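Local coordinates for protein BrkA autotransporter (Bordetella pertussis, PDB 3QQ2) that forms the outer-membrane beta-barrel pore that translocates the passenger domain of an autotransporter, a protein that inhibits the classical pathway of complement, at residues G22-T27 / G52-W57; G62-G67 / G94-V99; G103-T108 / S141-R146; N206-Y211 / A246-A251; K254-Y259 / A278-S283. The protein carries 1 engineered substitution. One frame throughout, in Å; residues are numbered along the deposited sequence.

How the contacts relate
The five contacts are antiparallel strand pairs in the wall of one beta-barrel, the translocator domain of the autotransporter. Along the chain they come in series, 1 to 5, but around the wall the order is 4, 5, 1, 2, 3. Centres of consecutive members in that order lie about 10 to 11 Å apart, and each such pair touches through backbone bonds of neighbouring strands. Contacts 3 and 4 end the row, with centres about 19 Å apart and no touch. The barrel closes between contacts 5 and 1, where strand 21-34 pairs with the last strand, 271-282, completing the wall of the translocation pore. Asp54, on strand 42-57, reaches over strand 21-34 to a salt bridge with Arg281.

Contact 1. Residues G22-T27 / G52-W57; sequences GPWART and GLDRGW
Gly52 O takes one hydrogen bond across the pair, from Trp24 N at 2.7 Å and in the carbonyl plane, with Pro23 CA as a lesser CA-H...O neighbour, 3.2 Å from the same Gly52 O. The segments belong to the first antiparallel hairpin of the autotransporter beta-barrel, strands 21-34 and 42-57, their short axes running at 148°. Gly52 N returns a bond to Trp24 O at 2.9 Å, completing one hydrogen-bonded pair. Two residues on, Gly22 and Asp54 form the next such pair: Asp54 N reaches Gly22 O at 3.3 Å, while the bond from Gly22 N to Asp54 O is weak. Between them Pro23 faces Leu53 as a non-hydrogen-bonded pair, and both send their side chains to the sheet face away from Trp24 and Asp54.

Trp24 places CG between its backbone N and carbonyl carbon (chi1 56°), which folds the indole across the neighbouring strand. Gly52, having no side chain, lets the ring lie on its backbone: Gly52 CA sits 3.7 Å from the centroid of the Trp24 five-membered ring, a CH-pi contact over the face. The indole rim points to Asp54, whose carboxylate is gripped by Tyr95 OH at OD1 and, in a salt bridge, by Arg281 at OD2. Tyr95 OH also takes the hydrogen bond from Trp24 NE1.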
# COMPACT_ATOMS: atom_id res chain seq x y z
N GLY A 22 33.94 23.46 20.55
CA GLY A 22 34.47 23.52 19.17
C GLY A 22 33.52 22.98 18.10
O GLY A 22 32.42 22.53 18.41
N PRO A 23 33.93 23.04 16.83
CA PRO A 23 33.17 22.43 15.76
C PRO A 23 33.60 20.99 15.64
O PRO A 23 34.71 20.65 16.06
CB PRO A 23 33.66 23.18 14.53
CG PRO A 23 35.08 23.46 14.83
CD PRO A 23 35.09 23.78 16.30
N TRP A 24 32.73 20.15 15.08
CA TRP A 24 33.06 18.72 14.86
C TRP A 24 32.32 18.14 13.66
O TRP A 24 31.28 18.64 13.27
CB TRP A 24 32.83 17.87 16.12
CG TRP A 24 31.47 17.96 16.70
CD1 TRP A 24 31.06 18.78 17.71
CD2 TRP A 24 30.32 17.19 16.32
NE1 TRP A 24 29.72 18.57 17.98
CE2 TRP A 24 29.25 17.59 17.15
CE3 TRP A 24 30.10 16.18 15.37
CZ2 TRP A 24 27.98 17.04 17.05
CZ3 TRP A 24 28.84 15.63 15.28
CH2 TRP A 24 27.79 16.07 16.11
N ALA A 25 32.89 17.12 13.04
CA ALA A 25 32.18 16.38 12.02
C ALA A 25 32.33 14.88 12.22
O ALA A 25 33.42 14.38 12.55
CB ALA A 25 32.66 16.78 10.63
N ARG A 26 31.24 14.15 12.04
CA ARG A 26 31.33 12.69 12.15
C ARG A 26 30.59 11.99 11.05
O ARG A 26 29.43 12.27 10.80
CB ARG A 26 30.85 12.19 13.51
CG ARG A 26 29.35 12.27 13.75
CD ARG A 26 29.02 11.59 15.07
NE ARG A 26 27.67 11.02 15.10
CZ ARG A 26 27.38 9.80 14.68
NH1 ARG A 26 28.32 9.02 14.18
NH2 ARG A 26 26.13 9.36 14.75
N THR A 27 31.29 11.08 10.39
CA THR A 27 30.65 10.23 9.42
C THR A 27 30.49 8.81 9.99
O THR A 27 31.09 8.49 11.02
CB THR A 27 31.42 10.24 8.09
OG1 THR A 27 30.73 9.40 7.17
CG2 THR A 27 32.84 9.71 8.27
N GLY A 52 28.59 19.61 13.89
CA GLY A 52 28.15 20.15 15.15
C GLY A 52 29.11 21.03 15.91
O GLY A 52 30.30 21.11 15.61
N LEU A 53 28.57 21.70 16.92
CA LEU A 53 29.30 22.70 17.66
C LEU A 53 28.74 22.75 19.07
O LEU A 53 27.54 22.61 19.28
CB LEU A 53 29.15 24.06 16.94
CG LEU A 53 29.47 25.34 17.70
CD1 LEU A 53 30.95 25.51 17.96
CD2 LEU A 53 28.96 26.52 16.93
N ASP A 54 29.63 22.90 20.04
CA ASP A 54 29.23 23.08 21.43
C ASP A 54 30.13 24.13 22.08
O ASP A 54 31.23 24.37 21.59
CB ASP A 54 29.29 21.76 22.21
CG ASP A 54 30.52 20.95 21.89
OD1 ASP A 54 30.49 20.16 20.93
OD2 ASP A 54 31.54 21.12 22.59
N ARG A 55 29.64 24.78 23.13
CA ARG A 55 30.48 25.62 23.98
C ARG A 55 30.67 24.92 25.33
O ARG A 55 29.78 24.19 25.79
CB ARG A 55 29.90 27.03 24.16
CG ARG A 55 30.90 28.07 24.69
CD ARG A 55 31.74 28.74 23.55
NE ARG A 55 33.13 29.05 23.92
CZ ARG A 55 34.16 29.09 23.07
NH1 ARG A 55 33.99 28.84 21.78
NH2 ARG A 55 35.39 29.37 23.51
N GLY A 56 31.82 25.13 25.94
CA GLY A 56 32.16 24.47 27.20
C GLY A 56 32.40 25.43 28.33
O GLY A 56 32.80 26.58 28.12
N TRP A 57 32.15 24.97 29.55
CA TRP A 57 32.47 25.77 30.73
C TRP A 57 32.91 24.95 31.96
O TRP A 57 32.72 23.73 32.02
CB TRP A 57 31.33 26.74 31.07
CG TRP A 57 30.02 26.08 31.29
CD1 TRP A 57 29.53 25.61 32.48
CD2 TRP A 57 29.02 25.82 30.30
NE1 TRP A 57 28.27 25.07 32.29
CE2 TRP A 57 27.94 25.18 30.96
CE3 TRP A 57 28.93 26.05 28.92
CZ2 TRP A 57 26.78 24.79 30.29
CZ3 TRP A 57 27.77 25.66 28.25
CH2 TRP A 57 26.71 25.03 28.94

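Contact 2. Residues G62-G67 / G94-V99; sequences GRWYAG and GYAAYV
Two large aromatic bumps meet on one face of this antiparallel strand pair, while Gly62, Gly67, Ala96 and Ala97 form the hollows beside the aromatic rings. The indole of Trp64, with CG anti to the carbonyl carbon (chi1 -84°), leans across onto Tyr98. Its six-membered ring lies over the methylene, with Tyr98 CB 3.8 Å from the ring centroid and 9° off the normal, a CH-pi contact. The Tyr98 ring continues beneath the indole at an oblique tilt, its CD1 coming within 3.6 Å of Trp64 CE2. Beyond that, Tyr98 swings past the bare backbone of Gly62, where Tyr98 OH approaches Gly62 CA at 3.3 Å. The indole's outer rim looks toward the small Ala96, a looser apolar contact.

On the opposite face Tyr65 and Ala97 meet through their CB atoms, 3.8 Å apart. Farther along, Tyr95 puts CG in the crowded position between backbone N and carbonyl carbon (chi1 66°) and turns its ring face to Gly67, which presents no side chain. The backbone ladder is sound at Tyr65-Ala97, where Ala97 N bonds to Tyr65 O at 2.6 Å, and at Gly67-Tyr95, but weak at Arg63-Val99. The Trp64 face is consistent with the lipid side of the barrel. The hairpin 62-78/86-100 is flanked in the wall by strand 42-57, from which Trp57 brings its ring against Trp64, and by strand 104-120, from which Leu106 touches Tyr98.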
# COMPACT_ATOMS: atom_id res chain seq x y z
N GLY A 62 33.54 19.45 37.65
CA GLY A 62 33.37 18.92 36.31
C GLY A 62 33.72 19.88 35.19
O GLY A 62 34.50 20.81 35.37
N ARG A 63 33.13 19.64 34.03
CA ARG A 63 33.33 20.44 32.83
C ARG A 63 32.10 20.18 31.91
O ARG A 63 31.85 19.05 31.48
CB ARG A 63 34.67 20.04 32.20
CG ARG A 63 34.84 20.34 30.71
CD ARG A 63 36.27 20.80 30.40
NE ARG A 63 36.52 22.11 31.01
CZ ARG A 63 36.11 23.27 30.50
NH1 ARG A 63 35.44 23.32 29.36
NH2 ARG A 63 36.37 24.40 31.15
N TRP A 64 31.31 21.23 31.67
CA TRP A 64 30.03 21.12 30.96
C TRP A 64 30.09 21.58 29.49
O TRP A 64 30.77 22.54 29.15
CB TRP A 64 28.95 21.93 31.67
CG TRP A 64 28.25 21.25 32.82
CD1 TRP A 64 28.47 21.44 34.16
CD2 TRP A 64 27.16 20.31 32.73
NE1 TRP A 64 27.62 20.67 34.90
CE2 TRP A 64 26.80 19.96 34.06
CE3 TRP A 64 26.48 19.71 31.66
CZ2 TRP A 64 25.78 19.04 34.34
CZ3 TRP A 64 25.46 18.79 31.95
CH2 TRP A 64 25.12 18.47 33.28
N TYR A 65 29.34 20.90 28.65
CA TYR A 65 29.34 21.12 27.23
C TYR A 65 27.90 21.14 26.75
O TYR A 65 27.13 20.22 27.05
CB TYR A 65 30.11 19.99 26.54
CG TYR A 65 31.59 20.09 26.74
CD1 TYR A 65 32.23 19.44 27.79
CD2 TYR A 65 32.36 20.85 25.88
CE1 TYR A 65 33.61 19.55 27.97
CE2 TYR A 65 33.72 20.99 26.05
CZ TYR A 65 34.34 20.34 27.09
OH TYR A 65 35.70 20.51 27.23
N ALA A 66 27.51 22.18 26.01
CA ALA A 66 26.16 22.25 25.45
C ALA A 66 26.33 22.62 24.01
O ALA A 66 27.35 23.20 23.67
CB ALA A 66 25.34 23.29 26.18
N GLY A 67 25.37 22.28 23.16
CA GLY A 67 25.45 22.65 21.75
C GLY A 67 24.47 21.95 20.82
O GLY A 67 23.51 21.33 21.27
N GLY A 94 20.12 18.86 19.42
CA GLY A 94 20.74 19.60 20.50
C GLY A 94 21.22 18.67 21.60
O GLY A 94 20.59 17.66 21.90
N TYR A 95 22.34 19.02 22.21
CA TYR A 95 22.89 18.16 23.23
C TYR A 95 23.69 18.87 24.30
O TYR A 95 24.25 19.97 24.08
CB TYR A 95 23.76 17.12 22.57
CG TYR A 95 24.96 17.72 21.94
CD1 TYR A 95 25.07 17.81 20.56
CD2 TYR A 95 26.00 18.21 22.73
CE1 TYR A 95 26.21 18.39 19.97
CE2 TYR A 95 27.13 18.79 22.16
CZ TYR A 95 27.23 18.87 20.79
OH TYR A 95 28.36 19.42 20.26
N ALA A 96 23.74 18.22 25.46
CA ALA A 96 24.61 18.57 26.56
C ALA A 96 25.50 17.38 26.91
O ALA A 96 25.15 16.23 26.71
CB ALA A 96 23.80 19.01 27.78
N ALA A 97 26.66 17.68 27.45
CA ALA A 97 27.58 16.67 27.85
C ALA A 97 28.18 17.17 29.13
O ALA A 97 28.45 18.36 29.27
CB ALA A 97 28.66 16.49 26.79
N TYR A 98 28.33 16.27 30.09
CA TYR A 98 29.13 16.54 31.27
C TYR A 98 30.34 15.62 31.27
O TYR A 98 30.31 14.53 30.70
CB TYR A 98 28.31 16.35 32.53
CG TYR A 98 29.12 16.43 33.81
CD1 TYR A 98 29.59 17.66 34.29
CD2 TYR A 98 29.39 15.28 34.57
CE1 TYR A 98 30.32 17.74 35.48
CE2 TYR A 98 30.11 15.34 35.76
CZ TYR A 98 30.58 16.57 36.22
OH TYR A 98 31.30 16.63 37.39
N VAL A 99 31.41 16.08 31.88
CA VAL A 99 32.64 15.31 32.00
C VAL A 99 33.15 15.69 33.35
O VAL A 99 33.39 16.87 33.60
CB VAL A 99 33.67 15.75 30.98
CG1 VAL A 99 35.01 15.19 31.34
CG2 VAL A 99 33.26 15.32 29.59

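Contact 3. Residues G103-T108 / S141-R146; sequences GYYLDT and SLEGGR
Arg146 CD lies over the face of the Tyr104 ring, 3.7 Å from the Tyr104 centroid in a CH-pi contact, and Tyr104 CE1 in turn lies over the guanidinium near its rim; the two planes are 27° apart. Arg146 reaches there as an extended chain, CG anti to the backbone N (chi1 -166°). Both belong to the antiparallel hairpin 104-120/130-149 of the autotransporter beta-barrel.

On the other sheet face Tyr105 turns its ring over the glycine pair: Gly144 C lies above one face, and Tyr105 CE1 comes within 3.4 Å of Gly145 CA. Tyr105 CG sits between backbone N and carbonyl carbon, which tips the ring across the strand where no side chain intervenes. At the ring edge, in its plane, are carboxylate oxygens of Asp107 and Glu143, with Glu143 OE1 3.2 Å from Tyr105 CE2.

These two acids run alongside each other, pointing the same way, with Asp107 OD2 and Glu143 OE1 3.0 Å apart. Glu161, on strand 154-173, brings a third carboxylate close to Glu143, a crowding of like charges that may raise the pKa of one of the acids. The backbone binds straightest where Tyr105 N meets Gly145 O at 2.9 Å (164° at the hydrogen). At the far end Thr108 OG1, anti to its backbone N, donates to Ser141 O at 3.2 Å from above the carbonyl plane.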
# COMPACT_ATOMS: atom_id res chain seq x y z
N GLY A 103 35.87 11.32 36.65
CA GLY A 103 35.80 10.34 35.55
C GLY A 103 34.43 9.96 35.02
O GLY A 103 34.31 9.15 34.11
N TYR A 104 33.39 10.54 35.61
CA TYR A 104 32.03 10.29 35.15
C TYR A 104 31.76 11.15 33.94
O TYR A 104 32.15 12.33 33.91
CB TYR A 104 31.03 10.65 36.25
CG TYR A 104 30.88 9.62 37.34
CD1 TYR A 104 31.71 9.64 38.48
CD2 TYR A 104 29.90 8.63 37.25
CE1 TYR A 104 31.56 8.69 39.50
CE2 TYR A 104 29.75 7.67 38.26
CZ TYR A 104 30.57 7.71 39.38
OH TYR A 104 30.41 6.75 40.35
N TYR A 105 31.09 10.59 32.94
CA TYR A 105 30.57 11.39 31.84
C TYR A 105 29.10 11.10 31.63
O TYR A 105 28.62 10.05 32.02
CB TYR A 105 31.36 11.16 30.55
CG TYR A 105 31.09 9.87 29.80
CD1 TYR A 105 31.51 8.63 30.31
CD2 TYR A 105 30.43 9.89 28.57
CE1 TYR A 105 31.28 7.42 29.61
CE2 TYR A 105 30.20 8.70 27.86
CZ TYR A 105 30.63 7.46 28.39
OH TYR A 105 30.40 6.27 27.71
N LEU A 106 28.37 12.04 31.06
CA LEU A 106 27.08 11.70 30.49
C LEU A 106 26.66 12.64 29.39
O LEU A 106 26.83 13.85 29.51
CB LEU A 106 25.98 11.54 31.56
CG LEU A 106 25.57 12.50 32.67
CD1 LEU A 106 25.14 13.88 32.18
CD2 LEU A 106 24.43 11.83 33.40
N ASP A 107 26.11 12.09 28.32
CA ASP A 107 25.51 12.95 27.29
C ASP A 107 24.06 12.60 27.08
O ASP A 107 23.67 11.43 27.10
CB ASP A 107 26.23 12.85 25.95
CG ASP A 107 27.47 12.04 26.02
OD1 ASP A 107 28.51 12.55 26.51
OD2 ASP A 107 27.42 10.88 25.59
N THR A 108 23.28 13.64 26.86
CA THR A 108 21.94 13.49 26.36
C THR A 108 21.84 14.25 25.05
O THR A 108 22.47 15.29 24.89
CB THR A 108 20.91 14.04 27.32
OG1 THR A 108 19.62 13.83 26.77
CG2 THR A 108 21.13 15.55 27.59
N SER A 141 18.44 10.27 23.40
CA SER A 141 19.24 9.28 24.07
C SER A 141 19.95 9.89 25.23
O SER A 141 20.21 11.09 25.28
CB SER A 141 20.26 8.69 23.13
OG SER A 141 21.22 9.69 22.83
N LEU A 142 20.27 9.03 26.18
CA LEU A 142 20.92 9.45 27.38
C LEU A 142 21.94 8.38 27.66
O LEU A 142 21.64 7.18 27.61
CB LEU A 142 19.92 9.58 28.53
CG LEU A 142 20.37 10.10 29.89
CD1 LEU A 142 20.98 8.98 30.69
CD2 LEU A 142 21.32 11.31 29.79
N GLU A 143 23.16 8.83 27.95
CA GLU A 143 24.29 7.96 28.03
C GLU A 143 25.22 8.44 29.10
O GLU A 143 25.42 9.64 29.24
CB GLU A 143 25.00 7.99 26.72
CG GLU A 143 26.33 7.37 26.74
CD GLU A 143 27.02 7.58 25.44
OE1 GLU A 143 28.22 7.95 25.46
OE2 GLU A 143 26.36 7.42 24.39
N GLY A 144 25.78 7.50 29.85
CA GLY A 144 26.73 7.80 30.92
C GLY A 144 27.78 6.70 31.12
O GLY A 144 27.73 5.65 30.47
N GLY A 145 28.73 6.93 32.03
CA GLY A 145 29.78 5.96 32.29
C GLY A 145 30.97 6.52 33.04
O GLY A 145 31.09 7.72 33.27
N ARG A 146 31.87 5.61 33.43
CA ARG A 146 33.01 5.98 34.24
C ARG A 146 34.32 5.44 33.68
O ARG A 146 34.36 4.35 33.12
CB ARG A 146 32.83 5.49 35.66
CG ARG A 146 33.81 6.12 36.61
CD ARG A 146 33.33 6.03 38.03
NE ARG A 146 34.33 6.55 38.96
CZ ARG A 146 34.28 6.37 40.28
NH1 ARG A 146 33.28 5.69 40.83
NH2 ARG A 146 35.24 6.89 41.04

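Contact 4. Residues N206-Y211 / A246-A251; sequences NIVQPY and AGVDAA
Val248 CG1 is the apolar centre of this pairing. It meets Val208 CG1 at 3.6 Å, the two valines standing side by side and pointing the same way, and Pro210 crosses obliquely so that its CG lies 3.7 Å from Val248 CG1. Ala250 shares this face, which is consistent with the lipid-facing side of an outer-membrane barrel. On the reverse side a smaller apolar pair closes one end, with Ile207 CB 3.9 Å from Ala251 CB.

The backbone ladder is uneven. Ile207 and Ala251 exchange two sound hydrogen bonds, Ala251 N reaching Ile207 O at 2.9 Å on a lone pair, and Tyr211 and Gly247 exchange two more. Between them both bonds of Gln209 with Asp249 are weak.

Polar groups gather on the side of Tyr211, probably lining the pore. Its CG occupies the position between backbone N and carbonyl carbon (chi1 61°), so the ring folds across the strand onto Gly247, whose CA makes a CH-pi contact 3.8 Å from the Tyr211 centroid. Asp249 OD1 approaches the ring edge in plane, 3.2 Å from Tyr211 CE2. Arg195, on strand 186-201, makes a cation-pi contact with Tyr211, and Gln209 OE1 takes a hydrogen bond from Arg147. In the barrel wall, strand 207-221 bonds through Val208 to Ile200 of strand 186-201, while strand 241-252 bonds through Val248 and Ala250 to strand 256-267.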
# COMPACT_ATOMS: atom_id res chain seq x y z
N ASN A 206 51.34 14.67 20.86
CA ASN A 206 50.29 13.76 20.38
C ASN A 206 49.77 12.72 21.40
O ASN A 206 50.50 12.31 22.30
CB ASN A 206 50.72 13.14 19.03
CG ASN A 206 50.98 14.22 17.94
OD1 ASN A 206 50.86 15.42 18.20
ND2 ASN A 206 51.33 13.78 16.72
N ILE A 207 48.49 12.35 21.27
CA ILE A 207 47.88 11.27 22.07
C ILE A 207 47.18 10.28 21.18
O ILE A 207 46.10 10.57 20.70
CB ILE A 207 46.90 11.85 23.11
CG1 ILE A 207 47.66 12.68 24.15
CG2 ILE A 207 46.12 10.74 23.78
CD1 ILE A 207 46.75 13.50 25.04
N VAL A 208 47.79 9.12 20.96
CA VAL A 208 47.07 8.00 20.34
C VAL A 208 46.50 7.22 21.49
O VAL A 208 47.20 6.95 22.46
CB VAL A 208 47.97 7.08 19.46
CG1 VAL A 208 47.13 6.04 18.75
CG2 VAL A 208 48.68 7.89 18.42
N GLN A 209 45.23 6.86 21.39
CA GLN A 209 44.55 6.16 22.46
C GLN A 209 43.66 5.03 21.96
O GLN A 209 42.43 5.19 21.93
CB GLN A 209 43.72 7.14 23.30
CG GLN A 209 43.37 6.62 24.67
CD GLN A 209 42.01 7.05 25.12
OE1 GLN A 209 41.87 7.81 26.08
NE2 GLN A 209 40.98 6.55 24.45
N PRO A 210 44.26 3.89 21.59
CA PRO A 210 43.52 2.70 21.16
C PRO A 210 42.75 2.09 22.30
O PRO A 210 43.05 2.36 23.46
CB PRO A 210 44.60 1.71 20.74
CG PRO A 210 45.84 2.51 20.68
CD PRO A 210 45.70 3.62 21.66
N TYR A 211 41.75 1.29 21.96
CA TYR A 211 40.94 0.51 22.91
C TYR A 211 40.24 -0.57 22.11
O TYR A 211 40.03 -0.40 20.89
CB TYR A 211 39.88 1.38 23.57
CG TYR A 211 38.91 1.95 22.54
CD1 TYR A 211 37.81 1.21 22.12
CD2 TYR A 211 39.12 3.21 21.96
CE1 TYR A 211 36.96 1.71 21.16
CE2 TYR A 211 38.26 3.72 21.02
CZ TYR A 211 37.18 2.97 20.63
OH TYR A 211 36.31 3.45 19.69
N ALA A 246 36.84 -2.17 17.90
CA ALA A 246 38.07 -1.55 18.35
C ALA A 246 38.13 -0.17 17.73
O ALA A 246 37.64 0.02 16.62
CB ALA A 246 39.24 -2.37 17.89
N GLY A 247 38.74 0.77 18.44
CA GLY A 247 38.95 2.10 17.88
C GLY A 247 40.25 2.76 18.27
O GLY A 247 41.01 2.26 19.11
N VAL A 248 40.53 3.90 17.65
CA VAL A 248 41.61 4.78 18.11
C VAL A 248 41.13 6.20 18.14
O VAL A 248 40.52 6.67 17.17
CB VAL A 248 42.84 4.77 17.20
CG1 VAL A 248 44.04 4.35 18.02
CG2 VAL A 248 42.66 3.83 16.01
N ASP A 249 41.38 6.89 19.25
CA ASP A 249 41.08 8.33 19.32
C ASP A 249 42.39 9.07 19.53
O ASP A 249 43.01 8.88 20.54
CB ASP A 249 40.11 8.71 20.46
CG ASP A 249 39.19 7.58 20.85
OD1 ASP A 249 39.73 6.55 21.30
OD2 ASP A 249 37.94 7.70 20.75
N ALA A 250 42.79 9.89 18.55
CA ALA A 250 43.99 10.72 18.67
C ALA A 250 43.67 12.17 18.97
O ALA A 250 42.72 12.70 18.43
CB ALA A 250 44.87 10.62 17.40
N ALA A 251 44.47 12.76 19.86
CA ALA A 251 44.58 14.21 20.06
C ALA A 251 45.88 14.60 19.39
O ALA A 251 46.96 14.34 19.91
CB ALA A 251 44.64 14.58 21.55

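Contact 5. Residues K254-Y259 / A278-S283; sequences KGHNLY and AGYRYS
Tyr280 leaves its strand with CG anti to the backbone N (chi1 166°) and runs along the neighbouring strand toward His256. Its CB and CG pass near the carbonyl of Asn257, and CD2 comes closest to it, with Tyr280 CD2 3.3 Å from Asn257 O. On the same edge of the ring Leu258 packs its methyl, Leu258 CD2 lying 4.2 Å from Tyr280 CD2. CE2 then reaches the imidazole, with Tyr280 CE2 3.5 Å from His256 ND1. At the tip Tyr280 OH and His256 ND1 share a hydrogen bond of 2.8 Å, in which either could be the donor. The two rings meet rim to rim with their planes 47° apart, so the bond rather than stacking joins them. Tyr282 adds a third ring at an oblique angle to His256, making a small aromatic cluster.

On the opposite face of the sheet, Tyr259 and Arg281 lie side by side, with Tyr259 OH 4.1 Å from Arg281 CB. The extended Arg281 carries its guanidinium onward to a salt bridge with Asp19. Backbone bonds hold both ends: Tyr259 N to Gly279 O at 2.7 Å, and Ser283 N to Gly255 O at 2.6 Å, the latter on a lone pair. These strands, 256-267 and 271-282, form the last antiparallel hairpin, and by pairing strand 271-282 with strand 21-34 through Tyr280 and Ala25 they complete the closed barrel of the autotransporter translocator.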
# COMPACT_ATOMS: atom_id res chain seq x y z
N LYS A 254 47.66 20.95 18.65
CA LYS A 254 47.08 22.18 18.06
C LYS A 254 45.60 22.05 17.76
O LYS A 254 45.12 22.40 16.69
CB LYS A 254 47.88 22.72 16.87
CG LYS A 254 48.98 23.65 17.36
CD LYS A 254 49.93 24.12 16.26
CE LYS A 254 51.30 24.37 16.83
NZ LYS A 254 51.68 23.17 17.67
N GLY A 255 44.89 21.53 18.76
CA GLY A 255 43.44 21.53 18.77
C GLY A 255 42.76 20.43 17.98
O GLY A 255 41.56 20.30 18.08
N HIS A 256 43.51 19.65 17.20
CA HIS A 256 42.88 18.58 16.40
C HIS A 256 42.59 17.28 17.18
O HIS A 256 43.31 16.89 18.13
CB HIS A 256 43.70 18.29 15.14
CG HIS A 256 44.02 19.51 14.35
ND1 HIS A 256 43.14 20.08 13.45
CD2 HIS A 256 45.12 20.30 14.34
CE1 HIS A 256 43.68 21.16 12.92
NE2 HIS A 256 44.88 21.31 13.44
N ASN A 257 41.52 16.61 16.76
CA ASN A 257 41.09 15.36 17.33
C ASN A 257 40.53 14.47 16.27
O ASN A 257 39.71 14.90 15.45
CB ASN A 257 40.00 15.63 18.34
CG ASN A 257 40.50 16.45 19.47
OD1 ASN A 257 40.29 17.66 19.51
ND2 ASN A 257 41.19 15.80 20.40
N LEU A 258 41.00 13.22 16.27
CA LEU A 258 40.55 12.21 15.34
C LEU A 258 40.08 11.00 16.11
O LEU A 258 40.74 10.58 17.07
CB LEU A 258 41.70 11.80 14.42
CG LEU A 258 42.06 12.76 13.30
CD1 LEU A 258 43.43 12.39 12.73
CD2 LEU A 258 41.00 12.76 12.21
N TYR A 259 38.94 10.45 15.68
CA TYR A 259 38.43 9.15 16.17
C TYR A 259 38.08 8.24 14.99
O TYR A 259 37.55 8.67 13.99
CB TYR A 259 37.21 9.34 17.07
CG TYR A 259 37.24 10.60 17.92
CD1 TYR A 259 36.96 11.85 17.36
CD2 TYR A 259 37.56 10.54 19.28
CE1 TYR A 259 36.99 13.03 18.15
CE2 TYR A 259 37.59 11.71 20.09
CZ TYR A 259 37.30 12.95 19.51
OH TYR A 259 37.32 14.11 20.26
N ALA A 278 33.92 7.41 11.91
CA ALA A 278 35.11 8.26 11.87
C ALA A 278 34.66 9.60 12.36
O ALA A 278 33.54 10.01 12.06
CB ALA A 278 35.64 8.38 10.47
N GLY A 279 35.49 10.29 13.12
CA GLY A 279 35.09 11.59 13.64
C GLY A 279 36.26 12.52 13.82
O GLY A 279 37.33 12.07 14.21
N TYR A 280 36.04 13.82 13.53
CA TYR A 280 37.04 14.85 13.76
C TYR A 280 36.50 15.98 14.63
O TYR A 280 35.37 16.42 14.44
CB TYR A 280 37.55 15.45 12.43
CG TYR A 280 38.32 16.76 12.63
CD1 TYR A 280 37.65 17.99 12.74
CD2 TYR A 280 39.71 16.77 12.76
CE1 TYR A 280 38.35 19.18 12.95
CE2 TYR A 280 40.41 17.98 12.97
CZ TYR A 280 39.71 19.17 13.06
OH TYR A 280 40.37 20.34 13.27
N ARG A 281 37.32 16.49 15.55
CA ARG A 281 36.93 17.64 16.39
C ARG A 281 38.10 18.60 16.57
O ARG A 281 39.23 18.17 16.79
CB ARG A 281 36.40 17.18 17.76
CG ARG A 281 36.27 18.31 18.79
CD ARG A 281 35.57 17.86 20.06
NE ARG A 281 35.37 18.95 21.01
CZ ARG A 281 34.23 19.64 21.17
NH1 ARG A 281 33.14 19.36 20.45
NH2 ARG A 281 34.17 20.63 22.06
N TYR A 282 37.79 19.90 16.50
CA TYR A 282 38.76 21.01 16.62
C TYR A 282 38.51 21.68 17.95
O TYR A 282 37.40 22.14 18.23
CB TYR A 282 38.53 22.02 15.48
CG TYR A 282 39.64 23.05 15.21
CD1 TYR A 282 40.40 23.59 16.24
CD2 TYR A 282 39.88 23.52 13.89
CE1 TYR A 282 41.39 24.53 15.99
CE2 TYR A 282 40.88 24.47 13.63
CZ TYR A 282 41.63 24.97 14.70
OH TYR A 282 42.62 25.89 14.51
N SER A 283 39.54 21.73 18.78
CA SER A 283 39.42 22.28 20.13
C SER A 283 39.53 23.79 20.12
O SER A 283 39.43 24.45 21.15
CB SER A 283 40.45 21.64 21.04
OG SER A 283 40.03 20.33 21.33